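Local atomic coordinates of putative endo-1,4-beta-xylanase (Bacteroides thetaiotaomicron VPI-5482, PDB entry 5MSX), a protein that probably hydrolyses O-glycosyl bonds as a calcium-binding family 43 glycoside hydrolase, likely removing arabinofuranose from plant pectin in the gut. Residues P64-K69 with W76-T81; R253-P258 with F274-F279; S332-L337 with M368-D373. All coordinates share one frame; numbering follows the deposited sequence.

Interaction 1 of 3, residues P64-K69 with W76-T81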
loop_
_atom_site.group_PDB
_atom_site.type_symbol
_atom_site.label_atom_id
_atom_site.label_comp_id
_atom_site.label_asym_id
_atom_site.label_seq_id
_atom_site.Cartn_x
_atom_site.Cartn_y
_atom_site.Cartn_z
ATOM N N PRO C 64 -5.960 -26.861 13.024
ATOM C CA PRO C 64 -6.071 -25.414 12.976
ATOM C C PRO C 64 -4.858 -24.757 12.290
ATOM O O PRO C 64 -3.825 -25.428 12.147
ATOM C CB PRO C 64 -6.088 -25.036 14.462
ATOM C CG PRO C 64 -5.230 -26.077 15.099
ATOM C CD PRO C 64 -5.545 -27.339 14.352
ATOM N N PRO C 65 -4.960 -23.448 11.935
ATOM C CA PRO C 65 -3.805 -22.607 11.485
ATOM C C PRO C 65 -2.731 -22.403 12.527
ATOM O O PRO C 65 -2.944 -21.660 13.508
ATOM C CB PRO C 65 -4.439 -21.245 11.140
ATOM C CG PRO C 65 -5.773 -21.255 11.801
ATOM C CD PRO C 65 -6.223 -22.691 11.890
ATOM N N VAL C 66 -1.581 -23.053 12.319
ATOM C CA VAL C 66 -0.396 -22.801 13.136
ATOM C C VAL C 66 0.788 -22.515 12.208
ATOM O O VAL C 66 0.806 -22.949 11.041
ATOM C CB VAL C 66 -0.102 -23.941 14.160
ATOM C CG1 VAL C 66 -1.336 -24.206 15.036
ATOM C CG2 VAL C 66 0.338 -25.227 13.486
ATOM N N VAL C 67 1.746 -21.736 12.717
ATOM C CA VAL C 67 2.979 -21.468 11.998
ATOM C C VAL C 67 4.131 -22.002 12.813
ATOM O O VAL C 67 4.295 -21.628 13.956
ATOM C CB VAL C 67 3.184 -19.963 11.670
ATOM C CG1 VAL C 67 3.323 -19.093 12.928
ATOM C CG2 VAL C 67 4.408 -19.796 10.783
ATOM N N TRP C 68 4.931 -22.877 12.221
ATOM C CA TRP C 68 6.125 -23.385 12.868
ATOM C C TRP C 68 7.303 -22.502 12.500
ATOM O O TRP C 68 7.384 -22.020 11.358
ATOM C CB TRP C 68 6.397 -24.807 12.411
ATOM C CG TRP C 68 5.393 -25.821 12.793
ATOM C CD1 TRP C 68 4.184 -26.045 12.215
ATOM C CD2 TRP C 68 5.528 -26.790 13.838
ATOM N NE1 TRP C 68 3.546 -27.076 12.857
ATOM C CE2 TRP C 68 4.361 -27.560 13.845
ATOM C CE3 TRP C 68 6.516 -27.059 14.780
ATOM C CZ2 TRP C 68 4.163 -28.609 14.740
ATOM C CZ3 TRP C 68 6.321 -28.101 15.658
ATOM C CH2 TRP C 68 5.155 -28.857 15.639
ATOM N N LYS C 69 8.195 -22.273 13.461
ATOM C CA LYS C 69 9.349 -21.425 13.293
ATOM C C LYS C 69 10.593 -22.142 13.761
ATOM O O LYS C 69 10.535 -22.996 14.656
ATOM C CB LYS C 69 9.227 -20.144 14.131
ATOM C CG LYS C 69 8.091 -19.213 13.755
ATOM C CD LYS C 69 7.806 -18.175 14.854
ATOM C CE LYS C 69 9.042 -17.377 15.252
ATOM N NZ LYS C 69 8.705 -16.067 15.879
ATOM N N TRP C 76 12.172 -26.875 15.331
ATOM C CA TRP C 76 10.969 -26.132 14.971
ATOM C C TRP C 76 10.037 -26.043 16.156
ATOM O O TRP C 76 10.046 -26.935 16.985
ATOM C CB TRP C 76 10.247 -26.853 13.827
ATOM C CG TRP C 76 11.027 -26.849 12.534
ATOM C CD1 TRP C 76 11.978 -27.749 12.139
ATOM C CD2 TRP C 76 10.924 -25.879 11.482
ATOM N NE1 TRP C 76 12.476 -27.392 10.908
ATOM C CE2 TRP C 76 11.846 -26.250 10.483
ATOM C CE3 TRP C 76 10.152 -24.720 11.299
ATOM C CZ2 TRP C 76 12.017 -25.499 9.295
ATOM C CZ3 TRP C 76 10.307 -23.975 10.116
ATOM C CH2 TRP C 76 11.230 -24.377 9.129
ATOM N N SER C 77 9.232 -24.982 16.242
ATOM C CA SER C 77 8.223 -24.891 17.282
ATOM C C SER C 77 7.075 -24.006 16.891
ATOM O O SER C 77 7.162 -23.242 15.958
ATOM C CB SER C 77 8.843 -24.397 18.595
ATOM O OG SER C 77 9.412 -23.117 18.430
ATOM N N PHE C 78 5.967 -24.151 17.594
ATOM C CA PHE C 78 4.827 -23.262 17.451
ATOM C C PHE C 78 4.160 -23.097 18.818
ATOM O O PHE C 78 4.374 -23.918 19.737
ATOM C CB PHE C 78 3.804 -23.786 16.431
ATOM C CG PHE C 78 2.855 -24.830 16.984
ATOM C CD1 PHE C 78 3.227 -26.170 17.015
ATOM C CD2 PHE C 78 1.579 -24.475 17.468
ATOM C CE1 PHE C 78 2.366 -27.130 17.550
ATOM C CE2 PHE C 78 0.722 -25.435 18.002
ATOM C CZ PHE C 78 1.115 -26.769 18.036
ATOM N N ASP C 79 3.353 -22.045 18.915
ATOM C CA ASP C 79 2.549 -21.790 20.097
ATOM C C ASP C 79 1.276 -21.057 19.700
ATOM O O ASP C 79 1.332 -19.926 19.270
ATOM C CB ASP C 79 3.349 -20.974 21.123
ATOM C CG ASP C 79 2.605 -20.797 22.455
ATOM O OD1 ASP C 79 1.417 -21.178 22.570
ATOM O OD2 ASP C 79 3.216 -20.264 23.391
ATOM N N GLY C 80 0.128 -21.711 19.866
ATOM C CA GLY C 80 -1.157 -21.124 19.510
ATOM C C GLY C 80 -1.395 -21.026 18.008
ATOM O O GLY C 80 -0.662 -21.630 17.193
ATOM N N THR C 81 -2.435 -20.269 17.657
ATOM C CA THR C 81 -2.773 -19.988 16.281
ATOM C C THR C 81 -2.295 -18.578 15.938
ATOM O O THR C 81 -2.056 -17.765 16.837
ATOM C CB THR C 81 -4.273 -20.153 15.983
ATOM O OG1 THR C 81 -4.537 -19.794 14.620
ATOM C CG2 THR C 81 -5.170 -19.297 16.925
HETATM O O HOH W 1 0.891 -20.423 15.125
HETATM O O HOH W 2 3.648 -20.251 16.497
#

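Interaction 2 of 3, residues R253-P258 with F274-F279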
loop_
_atom_site.group_PDB
_atom_site.type_symbol
_atom_site.label_atom_id
_atom_site.label_comp_id
_atom_site.label_asym_id
_atom_site.label_seq_id
_atom_site.Cartn_x
_atom_site.Cartn_y
_atom_site.Cartn_z
ATOM N N ARG C 253 13.592 -45.778 -3.291
ATOM C CA ARG C 253 13.731 -45.102 -1.998
ATOM C C ARG C 253 12.470 -45.103 -1.162
ATOM O O ARG C 253 12.490 -44.650 -0.035
ATOM C CB ARG C 253 14.241 -43.671 -2.179
ATOM C CG ARG C 253 15.678 -43.649 -2.677
ATOM C CD ARG C 253 16.223 -42.247 -2.815
ATOM N NE ARG C 253 17.310 -42.227 -3.792
ATOM C CZ ARG C 253 17.726 -41.168 -4.493
ATOM N NH1 ARG C 253 17.152 -39.973 -4.379
ATOM N NH2 ARG C 253 18.732 -41.315 -5.356
ATOM N N GLY C 254 11.382 -45.642 -1.665
ATOM C CA GLY C 254 10.129 -45.684 -0.883
ATOM C C GLY C 254 9.535 -44.284 -0.639
ATOM O O GLY C 254 9.097 -43.978 0.486
ATOM N N ILE C 255 9.533 -43.440 -1.682
ATOM C CA ILE C 255 8.996 -42.066 -1.595
ATOM C C ILE C 255 7.873 -41.900 -2.602
ATOM O O ILE C 255 8.123 -41.862 -3.800
ATOM C CB ILE C 255 10.103 -41.009 -1.784
ATOM C CG1 ILE C 255 11.119 -41.138 -0.631
ATOM C CG2 ILE C 255 9.518 -39.579 -1.825
ATOM C CD1 ILE C 255 12.454 -40.478 -0.906
ATOM N N PHE C 256 6.640 -41.832 -2.098
ATOM C CA PHE C 256 5.428 -41.895 -2.908
ATOM C C PHE C 256 4.684 -40.554 -2.955
ATOM O O PHE C 256 4.408 -39.947 -1.912
ATOM C CB PHE C 256 4.489 -42.966 -2.335
ATOM C CG PHE C 256 5.028 -44.365 -2.448
ATOM C CD1 PHE C 256 5.832 -44.900 -1.448
ATOM C CD2 PHE C 256 4.745 -45.142 -3.566
ATOM C CE1 PHE C 256 6.339 -46.195 -1.555
ATOM C CE2 PHE C 256 5.257 -46.434 -3.685
ATOM C CZ PHE C 256 6.038 -46.966 -2.671
ATOM N N GLY C 257 4.356 -40.111 -4.165
ATOM C CA GLY C 257 3.435 -39.000 -4.366
ATOM C C GLY C 257 3.984 -37.700 -3.806
ATOM O O GLY C 257 3.372 -37.125 -2.908
ATOM N N PRO C 258 5.162 -37.254 -4.308
ATOM C CA PRO C 258 5.775 -35.991 -3.898
ATOM C C PRO C 258 5.054 -34.772 -4.448
ATOM O O PRO C 258 5.440 -34.206 -5.488
ATOM C CB PRO C 258 7.205 -36.091 -4.437
ATOM C CG PRO C 258 7.077 -36.925 -5.621
ATOM C CD PRO C 258 6.039 -37.973 -5.253
ATOM N N PHE C 274 13.342 -27.493 -2.345
ATOM C CA PHE C 274 12.006 -27.964 -2.739
ATOM C C PHE C 274 11.420 -28.704 -1.528
ATOM O O PHE C 274 12.028 -29.655 -1.026
ATOM C CB PHE C 274 12.144 -28.901 -3.948
ATOM C CG PHE C 274 10.869 -29.562 -4.368
ATOM C CD1 PHE C 274 9.812 -28.804 -4.923
ATOM C CD2 PHE C 274 10.710 -30.938 -4.241
ATOM C CE1 PHE C 274 8.642 -29.420 -5.341
ATOM C CE2 PHE C 274 9.530 -31.564 -4.661
ATOM C CZ PHE C 274 8.499 -30.818 -5.202
ATOM N N ALA C 275 10.273 -28.248 -1.044
ATOM C CA ALA C 275 9.554 -28.921 0.032
ATOM C C ALA C 275 8.366 -29.571 -0.578
ATOM O O ALA C 275 7.740 -28.987 -1.463
ATOM C CB ALA C 275 9.096 -27.931 1.051
ATOM N N TYR C 276 8.026 -30.768 -0.104
ATOM C CA TYR C 276 6.896 -31.510 -0.669
ATOM C C TYR C 276 6.207 -32.385 0.381
ATOM O O TYR C 276 6.817 -32.852 1.329
ATOM C CB TYR C 276 7.349 -32.366 -1.843
ATOM C CG TYR C 276 8.432 -33.365 -1.477
ATOM C CD1 TYR C 276 9.765 -32.975 -1.395
ATOM C CD2 TYR C 276 8.127 -34.701 -1.204
ATOM C CE1 TYR C 276 10.756 -33.892 -1.055
ATOM C CE2 TYR C 276 9.116 -35.606 -0.852
ATOM C CZ TYR C 276 10.426 -35.201 -0.785
ATOM O OH TYR C 276 11.428 -36.106 -0.448
ATOM N N LEU C 277 4.923 -32.603 0.185
ATOM C CA LEU C 277 4.221 -33.603 0.980
ATOM C C LEU C 277 4.532 -34.978 0.403
ATOM O O LEU C 277 4.930 -35.087 -0.772
ATOM C CB LEU C 277 2.709 -33.313 1.012
ATOM C CG LEU C 277 1.919 -33.574 -0.266
ATOM C CD1 LEU C 277 1.601 -35.057 -0.487
ATOM C CD2 LEU C 277 0.613 -32.757 -0.250
ATOM N N GLU C 278 4.300 -36.017 1.228
ATOM C CA GLU C 278 4.525 -37.397 0.850
ATOM C C GLU C 278 3.289 -38.189 1.291
ATOM O O GLU C 278 2.628 -37.809 2.266
ATOM C CB GLU C 278 5.832 -37.930 1.466
ATOM C CG GLU C 278 6.420 -39.189 0.785
ATOM C CD GLU C 278 5.953 -40.524 1.407
ATOM O OE1 GLU C 278 6.285 -41.602 0.812
ATOM O OE2 GLU C 278 5.269 -40.509 2.493
ATOM N N PHE C 279 2.929 -39.204 0.506
ATOM C CA PHE C 279 1.701 -40.024 0.720
ATOM C C PHE C 279 1.442 -40.435 2.190
ATOM O O PHE C 279 0.304 -40.424 2.661
ATOM C CB PHE C 279 1.729 -41.272 -0.195
ATOM C CG PHE C 279 0.525 -42.171 -0.031
ATOM C CD1 PHE C 279 -0.705 -41.817 -0.586
ATOM C CD2 PHE C 279 0.623 -43.363 0.687
ATOM C CE1 PHE C 279 -1.805 -42.636 -0.438
ATOM C CE2 PHE C 279 -0.484 -44.188 0.845
ATOM C CZ PHE C 279 -1.698 -43.830 0.278
#

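Interaction 3 of 3, residues S332-L337 with M368-D373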
loop_
_atom_site.group_PDB
_atom_site.type_symbol
_atom_site.label_atom_id
_atom_site.label_comp_id
_atom_site.label_asym_id
_atom_site.label_seq_id
_atom_site.Cartn_x
_atom_site.Cartn_y
_atom_site.Cartn_z
ATOM N N SER C 332 2.373 -49.085 27.196
ATOM C CA SER C 332 1.902 -49.911 26.106
ATOM C C SER C 332 2.470 -49.414 24.780
ATOM O O SER C 332 3.118 -48.351 24.704
ATOM C CB SER C 332 0.376 -49.907 26.041
ATOM O OG SER C 332 -0.118 -48.655 25.619
ATOM N N ILE C 333 2.231 -50.219 23.748
ATOM C CA ILE C 333 2.667 -49.951 22.386
ATOM C C ILE C 333 1.494 -50.303 21.488
ATOM O O ILE C 333 0.948 -51.419 21.596
ATOM C CB ILE C 333 3.898 -50.796 22.007
ATOM C CG1 ILE C 333 5.052 -50.520 22.987
ATOM C CG2 ILE C 333 4.317 -50.523 20.565
ATOM C CD1 ILE C 333 6.200 -51.493 22.888
ATOM N N GLU C 334 1.083 -49.357 20.628
ATOM C CA GLU C 334 0.057 -49.639 19.653
ATOM C C GLU C 334 0.544 -50.698 18.663
ATOM O O GLU C 334 1.716 -50.739 18.291
ATOM C CB GLU C 334 -0.394 -48.363 18.903
ATOM C CG GLU C 334 -1.643 -48.541 18.031
ATOM C CD GLU C 334 -2.828 -49.170 18.792
ATOM O OE1 GLU C 334 -3.690 -48.418 19.286
ATOM O OE2 GLU C 334 -2.902 -50.424 18.922
ATOM N N VAL C 335 -0.381 -51.550 18.246
ATOM C CA VAL C 335 -0.120 -52.580 17.220
ATOM C C VAL C 335 0.267 -51.932 15.854
ATOM O O VAL C 335 -0.221 -50.847 15.552
ATOM C CB VAL C 335 -1.376 -53.499 17.098
ATOM C CG1 VAL C 335 -2.569 -52.760 16.479
ATOM C CG2 VAL C 335 -1.071 -54.762 16.317
ATOM N N PRO C 336 1.127 -52.589 15.042
ATOM C CA PRO C 336 1.531 -51.987 13.765
ATOM C C PRO C 336 0.370 -51.646 12.838
ATOM O O PRO C 336 -0.673 -52.335 12.840
ATOM C CB PRO C 336 2.412 -53.058 13.116
ATOM C CG PRO C 336 2.906 -53.889 14.252
ATOM C CD PRO C 336 1.817 -53.884 15.264
ATOM N N LEU C 337 0.548 -50.571 12.072
ATOM C CA LEU C 337 -0.472 -50.086 11.127
ATOM C C LEU C 337 -0.041 -50.560 9.763
ATOM O O LEU C 337 1.040 -50.197 9.292
ATOM C CB LEU C 337 -0.518 -48.546 11.154
ATOM C CG LEU C 337 -1.372 -47.787 10.134
ATOM C CD1 LEU C 337 -2.841 -48.151 10.283
ATOM C CD2 LEU C 337 -1.167 -46.287 10.296
ATOM N N MET C 368 3.491 -44.580 19.994
ATOM C CA MET C 368 2.081 -44.411 20.298
ATOM C C MET C 368 1.646 -45.485 21.298
ATOM O O MET C 368 1.917 -46.681 21.103
ATOM C CB MET C 368 1.220 -44.535 19.040
ATOM C CG MET C 368 1.429 -43.431 18.004
ATOM S SD MET C 368 0.631 -41.905 18.491
ATOM C CE MET C 368 -1.096 -42.301 18.335
ATOM N N ALA C 369 0.976 -45.053 22.367
ATOM C CA ALA C 369 0.321 -45.961 23.311
ATOM C C ALA C 369 -0.818 -46.712 22.616
ATOM O O ALA C 369 -1.427 -46.188 21.652
ATOM C CB ALA C 369 -0.232 -45.173 24.498
ATOM N N ALA C 370 -1.127 -47.919 23.106
ATOM C CA ALA C 370 -2.257 -48.683 22.575
ATOM C C ALA C 370 -3.580 -47.955 22.833
ATOM O O ALA C 370 -3.723 -47.225 23.822
ATOM C CB ALA C 370 -2.296 -50.087 23.153
ATOM N N ALA C 371 -4.524 -48.133 21.911
ATOM C CA ALA C 371 -5.867 -47.564 22.026
ATOM C C ALA C 371 -6.512 -47.824 23.398
ATOM O O ALA C 371 -7.072 -46.896 23.973
ATOM C CB ALA C 371 -6.765 -48.096 20.908
ATOM N N GLU C 372 -6.371 -49.052 23.919
ATOM C CA GLU C 372 -6.971 -49.473 25.199
ATOM C C GLU C 372 -6.322 -48.818 26.405
ATOM O O GLU C 372 -6.916 -48.790 27.486
ATOM C CB GLU C 372 -6.862 -50.989 25.383
ATOM N N ASP C 373 -5.106 -48.303 26.231
ATOM C CA ASP C 373 -4.338 -47.695 27.320
ATOM C C ASP C 373 -4.563 -46.165 27.394
ATOM O O ASP C 373 -3.625 -45.369 27.244
ATOM C CB ASP C 373 -2.849 -48.057 27.134
ATOM C CG ASP C 373 -1.950 -47.486 28.216
ATOM O OD1 ASP C 373 -2.425 -47.223 29.341
ATOM O OD2 ASP C 373 -0.755 -47.288 27.925
#

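Interaction 1 of 3, residues P64-K69 with W76-T81
Lys69 and Ser77 face each other as an antiparallel hydrogen-bonded pair, a single bridge in which Lys69 N gives to Ser77 O and Ser77 N to Lys69 O, both at 2.9 Å. Strand 67-70 belongs to the five-bladed beta-propeller of family 43, running beside strand 45-52, while strand 78-79 leaves it to pair with strand 425-436 of the F5/8 type C region. Beyond the bridge the backbones part and two waters fill in: one joins Val67 N to Gly80 O, the other Val67 O to Asp79 N.

Phe78 has CG between the backbone N and the carbonyl carbon (chi1 82°), which brings the CD1 edge of its ring over the six-membered ring of Trp68, an edge-to-face pair with planes 60° apart and CD1 3.5 Å from Trp68 CZ2. Val66 CG2 lies over one face of the Phe78 ring, offset toward its rim, with Val66 CB 3.7 Å from Phe78 CD2. Trp76 CB rests 3.9 Å from Trp68 CE3, while Lys69 sends its amine to Glu123. At the far end Thr81 OG1 donates to Pro65 O at 2.7 Å, in the carbonyl plane, and lies 3.4 Å from Pro65 CG.

Interaction 2 of 3, residues R253-P258 with F274-F279
The loop between strands 245-247 and 261-264 lies against the end of strand 272-278, and Phe256 and Glu278 make the polar join. Phe256 N points almost straight at Glu278 OE1, 2.9 Å away with an N-H...O angle of 177°, reaching it on the anti side and somewhat out of the carboxylate plane. One residue on, Phe279 N returns a bond of 2.9 Å to Phe256 O, so both polar backbone atoms of Phe256 are held by neighbouring residues.

Glu278 gets there by a bend: CG leaves anti to the backbone N (chi1 -161°), then chi2 of -92° turns the carboxylate to the loop, with CG passing 3.4 Å from Phe256 O. The strand is the middle one of sheet 261-264, 272-278, 287-293, part of the propeller, and its Leu277 packs by Asp36, the predicted proton acceptor. Within the loop Gly254 and Ile255 both face Asn250, a G1 beta bulge. Arg349 forms a salt bridge with the same OE1, while OE2 accepts from Gly280 N. A glutamine here would probably leave Arg349 without its charged mate and, with the amide oxygen kept on Phe256 N, set an NH2 against the N-H of Gly280.

Pro258 CB sits 3.6 Å from Tyr276 CD2, and Ile255 CG2 reaches CE2 of the same ring at 4.1 Å. Pro258 CA also makes a CA-H...O contact with Leu277 O.

Interaction 3 of 3, residues S332-L337 with M368-D373
Glu334 meets residues 368-371 through its backbone N, its CB and its carboxylate. The CB lies 3.6 Å from Met368 O and nearly as close to Ala369 O. From there CG runs anti to the backbone N (chi1 -170°) and the chain bends at chi2 (52°), which swings the carboxylate over Ala370, Glu334 CD lying 3.9 Å from Ala370 CA. At the tip the two oxygens part company. OE1 accepts from Ala371 N at 2.8 Å, the donor coming from above the carboxylate plane, and it also touches Ala371 CB. OE2 turns back to its own chain and takes the N-H of Val335 with its anti lone pair. The backbone N of Glu334 gives a bond of 2.8 Å to Met368 O, so a single residue grips the other segment at two points.

Ser332 does the matching work at the other end. Its OG receives the N-H of Ala370 and donates to Asp373 OD2, both at 2.8 Å, and its O takes a bond from Trp367 NE1. Asp373 OD2 uses its anti lone pair here and is also hydrogen-bonded to Ser331 OG, so two successive serines meet one carboxylate oxygen. Between these holds the chain makes a type I beta turn from Ala370 to Asp373, closed by Asp373 N on Ala370 O at 3.0 Å. Ser332 and Glu334 thus grasp the turn's first two backbone N-H groups, at Ala370 and Ala371, through side-chain oxygens.

The contact lies at the surface. It ties the loop between strands 325-330 and 337-339 to the one between strands 367-368 and 378-383, where strand 325-330 pairs with 378-383 and strand 367-368 with 452-458 in the F5/8 type C beta-sandwich.

Overall arrangement
Along the chain the contacts follow one another, each closing before the next opens. Interactions 1 and 2 lie in the catalytic propeller, their centres about 22 Å apart and their nearest atoms about 9 Å. Interaction 1 itself spans two sheets, whereas interaction 2 sets a loop against a strand of a third. Interaction 3, with its centre about 27 Å from that of interaction 1 and 26 Å from that of interaction 2, joins the loop 332-337 to segment 368-373 of the F5/8 type C range, near its calcium site. Interactions 1 and 2 each appear to reach into the C-terminal part, consistent with a catalytic domain packed on an accessory beta-sandwich.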